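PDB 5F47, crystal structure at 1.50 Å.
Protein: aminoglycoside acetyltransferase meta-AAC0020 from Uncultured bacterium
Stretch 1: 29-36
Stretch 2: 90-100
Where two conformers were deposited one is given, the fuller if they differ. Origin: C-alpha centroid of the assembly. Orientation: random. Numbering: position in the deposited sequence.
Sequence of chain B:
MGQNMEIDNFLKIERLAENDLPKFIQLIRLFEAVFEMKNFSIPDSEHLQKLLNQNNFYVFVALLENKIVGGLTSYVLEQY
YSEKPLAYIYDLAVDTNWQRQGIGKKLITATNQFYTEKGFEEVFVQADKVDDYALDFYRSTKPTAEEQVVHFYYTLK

Stretch 1, residues 29-36: RLFEAVFE
Stretch 2 90-100: YDLAVDTNWQR

A small residue on a strand can serve as the seat for a helix, and the contact between residues 29-36 and 90-100 of this aminoglycoside acetyltransferase is a compact example. Helix 29-34 crosses strand 90-94 at 77°, the axes approaching to 8.4 Å. The register is marked by Phe-31 and Ala-93, whose CA atoms lie 6.4 Å apart, and by Val-34 and Asp-95, 6.8 Å between CA atoms. No hydrogen bond joins the stretches; 411 Å² is buried by packing alone.

Ala-93 (phi/psi -148/151) covers the most surface. Its CB points toward the helix and meets four side chains: Leu-30 CD2 and Phe-31 CD1, each at 3.6 Å, Phe-35 CZ at 3.8 Å and Val-34 CG1 at 4.2 Å. Strand alternation places Asp-91 on the same side, while Leu-92 and Val-94 point away.

Asp-91 (-131/146, chi1 m at -85°) contributes its methylene group to the contact. Its CB lies over one face of the Phe-31 ring, 4.0 Å from the centroid, in a CH-pi contact, whereas Ala-93 CB sits at that ring's edge. Asp-91 OD1 comes within 3.5 Å of Phe-35 CE2; OD2 is hydrogen-bonded elsewhere in the structure. Both phenylalanines are m (chi1 -72° and -58°); their CA-to-CB bonds point sideways, yet their rings reach the strand.

Val-34 (-69/-38, chi1 t) points toward the strand and brings CG2 to 3.7 Å from Val-94 O. Val-94 O also accepts a 3.0 Å hydrogen bond from Gln-99 NE2, and the same NE2 lies 4.4 Å from Val-34 CG1. Leu-30, t/t, extends CD1 to 4.1 Å from Asp-95 N. Beyond Phe-35, Glu-36 turns to positive phi (50/52) in a Schellman motif, its N hydrogen-bonded to Ala-33 O at 3.1 Å.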

# COMPACT_ATOMS: atom_id res chain seq x y z
N ARG B 29 -2.29 6.55 -19.54
CA ARG B 29 -1.92 6.00 -20.85
C ARG B 29 -0.43 5.71 -20.95
O ARG B 29 -0.04 4.77 -21.62
CB ARG B 29 -2.33 6.95 -21.98
CG ARG B 29 -3.85 7.10 -22.14
CD ARG B 29 -4.54 5.76 -22.33
NE ARG B 29 -5.95 5.92 -22.68
CZ ARG B 29 -6.79 4.91 -22.84
NH1 ARG B 29 -6.38 3.65 -22.69
NH2 ARG B 29 -8.06 5.15 -23.15
N LEU B 30 0.40 6.53 -20.31
CA LEU B 30 1.83 6.26 -20.30
C LEU B 30 2.11 4.95 -19.57
O LEU B 30 2.92 4.14 -20.03
CB LEU B 30 2.58 7.43 -19.67
CG LEU B 30 4.11 7.44 -19.81
CD1 LEU B 30 4.62 8.87 -19.82
CD2 LEU B 30 4.72 6.67 -18.65
N PHE B 31 1.44 4.74 -18.44
CA PHE B 31 1.56 3.49 -17.69
C PHE B 31 1.16 2.30 -18.58
O PHE B 31 1.84 1.27 -18.61
CB PHE B 31 0.68 3.49 -16.44
CG PHE B 31 1.15 4.40 -15.32
CD1 PHE B 31 2.47 4.81 -15.23
CD2 PHE B 31 0.26 4.78 -14.34
CE1 PHE B 31 2.90 5.64 -14.15
CE2 PHE B 31 0.66 5.59 -13.29
CZ PHE B 31 1.98 6.02 -13.19
N GLU B 32 0.04 2.44 -19.27
CA GLU B 32 -0.44 1.36 -20.14
C GLU B 32 0.60 0.99 -21.19
O GLU B 32 0.81 -0.20 -21.49
CB GLU B 32 -1.75 1.77 -20.82
CG GLU B 32 -2.27 0.72 -21.81
CD GLU B 32 -3.44 1.20 -22.65
OE1 GLU B 32 -3.67 2.42 -22.78
OE2 GLU B 32 -4.14 0.34 -23.21
N ALA B 33 1.27 2.00 -21.73
CA ALA B 33 2.29 1.79 -22.76
C ALA B 33 3.57 1.20 -22.17
O ALA B 33 4.05 0.16 -22.64
CB ALA B 33 2.58 3.09 -23.48
N VAL B 34 4.11 1.84 -21.14
CA VAL B 34 5.41 1.42 -20.61
C VAL B 34 5.34 0.06 -19.93
O VAL B 34 6.27 -0.75 -20.08
CB VAL B 34 5.97 2.47 -19.62
CG1 VAL B 34 7.28 1.99 -18.98
CG2 VAL B 34 6.21 3.77 -20.34
N PHE B 35 4.25 -0.21 -19.21
CA PHE B 35 4.06 -1.48 -18.52
C PHE B 35 3.47 -2.53 -19.47
O PHE B 35 3.25 -3.68 -19.07
CB PHE B 35 3.16 -1.32 -17.30
CG PHE B 35 3.66 -0.32 -16.28
CD1 PHE B 35 5.01 -0.11 -16.08
CD2 PHE B 35 2.75 0.39 -15.51
CE1 PHE B 35 5.46 0.82 -15.13
CE2 PHE B 35 3.19 1.32 -14.56
CZ PHE B 35 4.54 1.52 -14.37
N GLU B 36 3.21 -2.11 -20.70
CA GLU B 36 2.68 -3.00 -21.75
C GLU B 36 1.45 -3.80 -21.28
O GLU B 36 1.39 -5.03 -21.41
CB GLU B 36 3.77 -3.95 -22.24
CG GLU B 36 4.94 -3.23 -22.92
CD GLU B 36 5.96 -4.18 -23.51
OE1 GLU B 36 6.58 -4.95 -22.74
OE2 GLU B 36 6.13 -4.17 -24.74
N TYR B 90 3.07 3.80 -5.66
CA TYR B 90 2.50 2.60 -6.24
C TYR B 90 3.05 2.30 -7.64
O TYR B 90 3.41 1.16 -7.94
CB TYR B 90 0.96 2.71 -6.27
CG TYR B 90 0.34 1.39 -6.65
CD1 TYR B 90 0.17 0.39 -5.70
CD2 TYR B 90 0.01 1.12 -7.97
CE1 TYR B 90 -0.37 -0.86 -6.07
CE2 TYR B 90 -0.52 -0.11 -8.35
CZ TYR B 90 -0.71 -1.09 -7.40
OH TYR B 90 -1.23 -2.30 -7.83
N ASP B 91 3.05 3.31 -8.51
CA ASP B 91 3.60 3.19 -9.87
C ASP B 91 4.53 4.34 -10.17
O ASP B 91 4.30 5.45 -9.73
CB ASP B 91 2.50 3.21 -10.93
CG ASP B 91 1.87 1.86 -11.18
OD1 ASP B 91 2.58 0.82 -11.17
OD2 ASP B 91 0.65 1.85 -11.44
N LEU B 92 5.56 4.06 -10.96
CA LEU B 92 6.44 5.09 -11.49
C LEU B 92 6.85 4.66 -12.89
O LEU B 92 7.26 3.51 -13.11
CB LEU B 92 7.67 5.29 -10.58
CG LEU B 92 8.74 6.30 -11.01
CD1 LEU B 92 9.44 6.85 -9.79
CD2 LEU B 92 9.76 5.67 -11.94
N ALA B 93 6.72 5.56 -13.86
CA ALA B 93 7.14 5.25 -15.20
C ALA B 93 7.65 6.48 -15.91
O ALA B 93 7.21 7.59 -15.64
CB ALA B 93 5.99 4.61 -16.01
N VAL B 94 8.57 6.25 -16.84
CA VAL B 94 9.08 7.29 -17.72
C VAL B 94 8.99 6.79 -19.16
O VAL B 94 9.29 5.63 -19.44
CB VAL B 94 10.52 7.67 -17.35
CG1 VAL B 94 11.12 8.65 -18.37
CG2 VAL B 94 10.55 8.27 -15.96
N ASP B 95 8.51 7.66 -20.03
CA ASP B 95 8.46 7.44 -21.48
C ASP B 95 9.74 6.76 -21.96
O ASP B 95 10.83 7.21 -21.63
CB ASP B 95 8.26 8.78 -22.19
CG ASP B 95 7.94 8.65 -23.66
OD1 ASP B 95 8.57 7.83 -24.37
OD2 ASP B 95 7.06 9.40 -24.13
N THR B 96 9.60 5.69 -22.73
CA THR B 96 10.77 4.95 -23.20
C THR B 96 11.72 5.84 -24.01
O THR B 96 12.93 5.59 -24.05
CB THR B 96 10.35 3.74 -24.05
OG1 THR B 96 9.51 4.19 -25.12
CG2 THR B 96 9.59 2.74 -23.20
N ASN B 97 11.19 6.89 -24.63
CA ASN B 97 12.00 7.81 -25.42
C ASN B 97 12.83 8.76 -24.57
O ASN B 97 13.79 9.37 -25.06
CB ASN B 97 11.12 8.63 -26.36
CG ASN B 97 10.59 7.82 -27.52
OD1 ASN B 97 11.21 6.85 -27.95
ND2 ASN B 97 9.43 8.21 -28.03
N TRP B 98 12.47 8.89 -23.29
CA TRP B 98 13.13 9.86 -22.43
C TRP B 98 13.75 9.25 -21.17
O TRP B 98 14.02 9.96 -20.20
CB TRP B 98 12.15 10.97 -22.02
CG TRP B 98 11.51 11.69 -23.17
CD1 TRP B 98 10.27 11.45 -23.70
CD2 TRP B 98 12.06 12.76 -23.94
NE1 TRP B 98 10.02 12.31 -24.74
CE2 TRP B 98 11.11 13.12 -24.91
CE3 TRP B 98 13.28 13.45 -23.91
CZ2 TRP B 98 11.33 14.14 -25.84
CZ3 TRP B 98 13.49 14.46 -24.82
CH2 TRP B 98 12.52 14.80 -25.78
N GLN B 99 13.98 7.94 -21.18
CA GLN B 99 14.51 7.25 -20.01
C GLN B 99 16.00 7.49 -19.88
O GLN B 99 16.65 7.90 -20.84
CB GLN B 99 14.22 5.75 -20.09
CG GLN B 99 12.75 5.40 -19.88
CD GLN B 99 12.48 3.91 -19.93
OE1 GLN B 99 13.27 3.14 -20.49
NE2 GLN B 99 11.36 3.49 -19.34
N ARG B 100 16.54 7.23 -18.69
CA ARG B 100 17.95 7.43 -18.38
C ARG B 100 18.43 8.85 -18.69
O ARG B 100 19.53 9.04 -19.19
CB ARG B 100 18.82 6.41 -19.14
CG ARG B 100 18.21 5.02 -19.26
CD ARG B 100 18.92 4.18 -20.31
NE ARG B 100 18.54 2.77 -20.22
CZ ARG B 100 19.09 1.90 -19.37
NH1 ARG B 100 20.04 2.30 -18.53
NH2 ARG B 100 18.69 0.64 -19.35